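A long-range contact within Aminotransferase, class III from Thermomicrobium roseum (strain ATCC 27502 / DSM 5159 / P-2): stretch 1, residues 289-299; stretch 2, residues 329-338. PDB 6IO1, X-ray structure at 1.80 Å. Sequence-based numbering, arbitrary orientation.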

ATOM      1  N   LYS B 289      -6.820  -7.558   4.742  1.00 16.07           N
ATOM      2  CA  LYS B 289      -8.076  -7.384   5.461  1.00 13.62           C
ATOM      3  C   LYS B 289      -8.108  -8.169   6.769  1.00 13.44           C
ATOM      4  O   LYS B 289      -7.524  -7.748   7.772  1.00 15.74           O
ATOM      5  CB  LYS B 289      -9.255  -7.793   4.570  1.00 14.81           C
ATOM      6  CG  LYS B 289      -9.486  -6.883   3.372  1.00 16.73           C
ATOM      7  CD  LYS B 289     -10.799  -7.211   2.678  1.00 15.15           C
ATOM      8  CE  LYS B 289     -11.061  -6.275   1.508  1.00 20.17           C
ATOM      9  NZ  LYS B 289     -11.082  -4.846   1.920  1.00 22.13           N
ATOM     10  N   GLY B 290      -8.804  -9.309   6.759  1.00 14.97           N
ATOM     11  CA  GLY B 290      -9.092 -10.062   7.969  1.00 13.29           C
ATOM     12  C   GLY B 290      -7.884 -10.548   8.748  1.00 13.35           C
ATOM     13  O   GLY B 290      -8.029 -10.899   9.924  1.00 14.90           O
ATOM     14  N   ILE B 291      -6.704 -10.609   8.119  1.00 13.68           N
ATOM     15  CA  ILE B 291      -5.513 -11.125   8.799  1.00 13.23           C
ATOM     16  C   ILE B 291      -5.277 -10.414  10.127  1.00 14.45           C
ATOM     17  O   ILE B 291      -4.839 -11.026  11.109  1.00 12.72           O
ATOM     18  CB  ILE B 291      -4.280 -11.033   7.876  1.00 13.66           C
ATOM     19  CG1 ILE B 291      -3.078 -11.718   8.533  1.00 12.88           C
ATOM     20  CG2 ILE B 291      -3.956  -9.585   7.525  1.00 14.52           C
ATOM     21  CD1 ILE B 291      -1.893 -11.888   7.616  1.00 13.41           C
ATOM     22  N   THR B 292      -5.572  -9.117  10.187  1.00 13.24           N
ATOM     23  CA  THR B 292      -5.481  -8.349  11.420  1.00 14.26           C
ATOM     24  C   THR B 292      -6.840  -7.883  11.910  1.00 13.83           C
ATOM     25  O   THR B 292      -6.906  -7.127  12.887  1.00 15.29           O
ATOM     26  CB  THR B 292      -4.567  -7.132  11.234  1.00 13.40           C
ATOM     27  OG1 THR B 292      -5.021  -6.359  10.116  1.00 13.99           O
ATOM     28  CG2 THR B 292      -3.137  -7.568  10.993  1.00 14.00           C
ATOM     29  N   SER B 293      -7.919  -8.298  11.247  1.00 13.44           N
ATOM     30  CA  SER B 293      -9.267  -7.796  11.492  1.00 13.17           C
ATOM     31  C   SER B 293      -9.363  -6.295  11.246  1.00 15.14           C
ATOM     32  O   SER B 293     -10.249  -5.627  11.788  1.00 14.25           O
ATOM     33  CB  SER B 293      -9.757  -8.145  12.902  1.00 14.38           C
ATOM     34  OG  SER B 293     -10.208  -9.488  12.959  1.00 16.34           O
ATOM     35  N   GLY B 294      -8.457  -5.754  10.434  1.00 15.29           N
ATOM     36  CA  GLY B 294      -8.425  -4.339  10.142  1.00 16.39           C
ATOM     37  C   GLY B 294      -7.834  -3.473  11.230  1.00 16.92           C
ATOM     38  O   GLY B 294      -7.814  -2.245  11.077  1.00 19.70           O
ATOM     39  N   TYR B 295      -7.348  -4.068  12.323  1.00 15.12           N
ATOM     40  CA  TYR B 295      -6.813  -3.273  13.424  1.00 14.73           C
ATOM     41  C   TYR B 295      -5.537  -2.537  13.023  1.00 16.29           C
ATOM     42  O   TYR B 295      -5.295  -1.416  13.483  1.00 16.81           O
ATOM     43  CB  TYR B 295      -6.574  -4.166  14.643  1.00 15.59           C
ATOM     44  CG  TYR B 295      -7.837  -4.466  15.426  1.00 13.48           C
ATOM     45  CD1 TYR B 295      -8.913  -5.109  14.824  1.00 14.26           C
ATOM     46  CD2 TYR B 295      -7.956  -4.107  16.762  1.00 13.78           C
ATOM     47  CE1 TYR B 295     -10.070  -5.383  15.530  1.00 13.31           C
ATOM     48  CE2 TYR B 295      -9.110  -4.375  17.476  1.00 14.29           C
ATOM     49  CZ  TYR B 295     -10.163  -5.014  16.856  1.00 13.21           C
ATOM     50  OH  TYR B 295     -11.312  -5.285  17.562  1.00 14.46           O
ATOM     51  N   VAL B 296      -4.706  -3.152  12.185  1.00 14.40           N
ATOM     52  CA  VAL B 296      -3.504  -2.511  11.648  1.00 15.09           C
ATOM     53  C   VAL B 296      -3.394  -2.894  10.176  1.00 16.94           C
ATOM     54  O   VAL B 296      -3.670  -4.050   9.822  1.00 16.04           O
ATOM     55  CB  VAL B 296      -2.240  -2.922  12.426  1.00 12.72           C
ATOM     56  CG1 VAL B 296      -1.009  -2.230  11.860  1.00 12.68           C
ATOM     57  CG2 VAL B 296      -2.375  -2.602  13.909  1.00 15.00           C
ATOM     58  N   PRO B 297      -3.025  -1.973   9.283  1.00 16.07           N
ATOM     59  CA  PRO B 297      -2.890  -2.331   7.861  1.00 15.41           C
ATOM     60  C   PRO B 297      -1.856  -3.426   7.657  1.00 14.75           C
ATOM     61  O   PRO B 297      -0.686  -3.278   8.017  1.00 14.91           O
ATOM     62  CB  PRO B 297      -2.457  -1.013   7.209  1.00 16.51           C
ATOM     63  CG  PRO B 297      -3.009   0.038   8.102  1.00 16.76           C
ATOM     64  CD  PRO B 297      -2.902  -0.519   9.495  1.00 15.72           C
ATOM     65  N   LEU B 298      -2.301  -4.537   7.074  1.00 13.66           N
ATOM     66  CA  LEU B 298      -1.416  -5.656   6.789  1.00 14.47           C
ATOM     67  C   LEU B 298      -1.951  -6.446   5.605  1.00 13.02           C
ATOM     68  O   LEU B 298      -3.164  -6.603   5.446  1.00 15.64           O
ATOM     69  CB  LEU B 298      -1.259  -6.575   8.006  1.00 14.83           C
ATOM     70  CG  LEU B 298      -0.287  -7.746   7.835  1.00 13.99           C
ATOM     71  CD1 LEU B 298       1.081  -7.251   7.394  1.00 13.18           C
ATOM     72  CD2 LEU B 298      -0.174  -8.548   9.114  1.00 13.02           C
ATOM     73  N   GLY B 299      -1.030  -6.935   4.779  1.00 13.50           N
ATOM     74  CA  GLY B 299      -1.336  -7.775   3.643  1.00 14.29           C
ATOM     75  C   GLY B 299      -0.152  -8.688   3.417  1.00 12.17           C
ATOM     76  O   GLY B 299       0.865  -8.589   4.104  1.00 13.28           O
TER
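Stretch 2 (329-338) VACAVALRNL

Stretch 2 is helical throughout, part of a longer helix, and it lies along an irregular segment that folds through a type I' turn from Thr-292 to Tyr-295. The two stretches run in roughly opposite senses here: the CA atoms of Thr-292 and Ala-334 are 4.5 Å apart, and those of Val-296 and Ala-330 5.3 Å, so that advancing along stretch 1 means going back one helical turn.

Lys-289 lies out of reach of the helix. At Gly-290 and Ile-291 the backbone offers carbonyls to Asn-337, whose ND2 donates weak hydrogen bonds to O of Gly-290 (2.9 Å) and O of Ile-291 (2.8 Å). An amide side chain suits this place because it can donate and accept at once. Ile-291 adds an apolar contact, its CG1 4.1 Å from CB of Ala-334.

Thr-292 divides its two chemistries. Its OG1 donates to O of Val-296 (2.7 Å), linking the start of the turn to the residue just after it, while its CG2 rests 3.6 Å from CB of Ala-334. The single methyl of Ala-334 fits the close approach of the backbones here. OG of Ser-293, whose CA-to-CB bond points toward the helix, donates to OD1 of Asn-337 at 2.7 Å. Gly-294, with its positive phi, takes a conformation that glycine adopts readily and makes no contact with the helix; the turn itself is closed by N of Tyr-295 bonding to O of Thr-292 at 3.1 Å.

From the end of the turn onward the contact is largely apolar. CB of Tyr-295 lies 3.9 Å from CG1 of Val-333. Val-296 points toward the helix, and its branched side chain can place one methyl against each of two residues, CG1 approaching CB of Ala-330 at 3.6 Å and CG2 approaching CG2 of Val-333 at 3.7 Å. Pro-297 points away, but Leu-298 turns back toward the helix, where its longer side chain reaches Ala-334, CD2 packing 3.5 Å from CB of that residue, while its CB stays 4.0 Å from CB of Ala-330.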

ATOM      1  N   VAL B 329       4.549  -4.159  14.279  1.00 12.91           N
ATOM      2  CA  VAL B 329       3.296  -3.963  15.001  1.00 13.32           C
ATOM      3  C   VAL B 329       2.155  -4.673  14.284  1.00 12.57           C
ATOM      4  O   VAL B 329       1.326  -5.344  14.915  1.00 13.87           O
ATOM      5  CB  VAL B 329       3.013  -2.460  15.171  1.00 12.16           C
ATOM      6  CG1 VAL B 329       1.752  -2.241  15.994  1.00 12.58           C
ATOM      7  CG2 VAL B 329       4.209  -1.774  15.808  1.00 12.86           C
ATOM      8  N   ALA B 330       2.100  -4.541  12.957  1.00 12.50           N
ATOM      9  CA  ALA B 330       1.067  -5.219  12.183  1.00 12.40           C
ATOM     10  C   ALA B 330       1.160  -6.728  12.348  1.00 12.24           C
ATOM     11  O   ALA B 330       0.141  -7.403  12.526  1.00 13.40           O
ATOM     12  CB  ALA B 330       1.177  -4.834  10.707  1.00 13.04           C
ATOM     13  N   CYS B 331       2.376  -7.277  12.297  1.00 13.41           N
ATOM     14  CA  CYS B 331       2.547  -8.721  12.425  1.00 14.94           C
ATOM     15  C   CYS B 331       2.182  -9.214  13.824  1.00 14.55           C
ATOM     16  O   CYS B 331       1.586 -10.286  13.969  1.00 15.60           O
ATOM     17  CB  CYS B 331       3.981  -9.108  12.067  1.00 13.57           C
ATOM     18  SG  CYS B 331       4.401  -8.811  10.333  1.00 14.72           S
ATOM     19  N   ALA B 332       2.546  -8.461  14.865  1.00 13.15           N
ATOM     20  CA  ALA B 332       2.165  -8.852  16.220  1.00 14.09           C
ATOM     21  C   ALA B 332       0.649  -8.835  16.394  1.00 13.11           C
ATOM     22  O   ALA B 332       0.064  -9.765  16.976  1.00 14.35           O
ATOM     23  CB  ALA B 332       2.834  -7.932  17.241  1.00 14.37           C
ATOM     24  N   VAL B 333      -0.005  -7.783  15.895  1.00 13.93           N
ATOM     25  CA  VAL B 333      -1.461  -7.719  15.956  1.00 12.61           C
ATOM     26  C   VAL B 333      -2.070  -8.871  15.168  1.00 13.50           C
ATOM     27  O   VAL B 333      -3.087  -9.446  15.569  1.00 15.65           O
ATOM     28  CB  VAL B 333      -1.959  -6.351  15.452  1.00 12.76           C
ATOM     29  CG1 VAL B 333      -3.467  -6.364  15.259  1.00 13.69           C
ATOM     30  CG2 VAL B 333      -1.557  -5.254  16.425  1.00 13.31           C
ATOM     31  N   ALA B 334      -1.455  -9.228  14.038  1.00 12.64           N
ATOM     32  CA  ALA B 334      -1.934 -10.360  13.251  1.00 13.85           C
ATOM     33  C   ALA B 334      -1.812 -11.663  14.025  1.00 12.48           C
ATOM     34  O   ALA B 334      -2.699 -12.519  13.952  1.00 15.22           O
ATOM     35  CB  ALA B 334      -1.161 -10.452  11.937  1.00 11.75           C
ATOM     36  N   LEU B 335      -0.709 -11.845  14.751  1.00 12.82           N
ATOM     37  CA  LEU B 335      -0.544 -13.052  15.555  1.00 15.51           C
ATOM     38  C   LEU B 335      -1.626 -13.147  16.624  1.00 16.02           C
ATOM     39  O   LEU B 335      -2.228 -14.212  16.820  1.00 17.10           O
ATOM     40  CB  LEU B 335       0.846 -13.076  16.193  1.00 15.71           C
ATOM     41  CG  LEU B 335       2.032 -13.290  15.250  1.00 14.65           C
ATOM     42  CD1 LEU B 335       3.347 -13.111  15.993  1.00 16.51           C
ATOM     43  CD2 LEU B 335       1.963 -14.664  14.600  1.00 15.99           C
ATOM     44  N   ARG B 336      -1.902 -12.036  17.313  1.00 14.75           N
ATOM     45  CA  ARG B 336      -2.959 -12.052  18.325  1.00 16.10           C
ATOM     46  C   ARG B 336      -4.331 -12.295  17.696  1.00 15.01           C
ATOM     47  O   ARG B 336      -5.156 -13.051  18.237  1.00 16.05           O
ATOM     48  CB  ARG B 336      -2.950 -10.739  19.107  1.00 16.56           C
ATOM     49  CG  ARG B 336      -3.477 -10.859  20.524  1.00 19.83           C
ATOM     50  CD  ARG B 336      -2.513 -11.629  21.407  1.00 20.93           C
ATOM     51  NE  ARG B 336      -3.074 -11.879  22.730  1.00 21.69           N
ATOM     52  CZ  ARG B 336      -3.839 -12.923  23.030  1.00 23.64           C
ATOM     53  NH1 ARG B 336      -4.109 -13.836  22.108  1.00 22.56           N
ATOM     54  NH2 ARG B 336      -4.312 -13.070  24.261  1.00 26.82           N
ATOM     55  N   ASN B 337      -4.590 -11.659  16.552  1.00 13.59           N
ATOM     56  CA  ASN B 337      -5.850 -11.850  15.844  1.00 13.85           C
ATOM     57  C   ASN B 337      -6.026 -13.300  15.421  1.00 14.60           C
ATOM     58  O   ASN B 337      -7.131 -13.844  15.496  1.00 15.34           O
ATOM     59  CB  ASN B 337      -5.904 -10.919  14.632  1.00 14.15           C
ATOM     60  CG  ASN B 337      -7.196 -11.046  13.856  1.00 12.85           C
ATOM     61  OD1 ASN B 337      -8.266 -10.699  14.350  1.00 15.48           O
ATOM     62  ND2 ASN B 337      -7.100 -11.541  12.628  1.00 13.08           N
ATOM     63  N   LEU B 338      -4.950 -13.932  14.949  1.00 15.88           N
ATOM     64  CA  LEU B 338      -5.008 -15.345  14.593  1.00 16.41           C
ATOM     65  C   LEU B 338      -5.255 -16.208  15.821  1.00 17.17           C
ATOM     66  O   LEU B 338      -5.980 -17.205  15.748  1.00 18.65           O
ATOM     67  CB  LEU B 338      -3.717 -15.762  13.891  1.00 16.88           C
ATOM     68  CG  LEU B 338      -3.570 -15.276  12.449  1.00 15.90           C
ATOM     69  CD1 LEU B 338      -2.284 -15.799  11.829  1.00 18.09           C
ATOM     70  CD2 LEU B 338      -4.777 -15.693  11.626  1.00 16.05           C
TER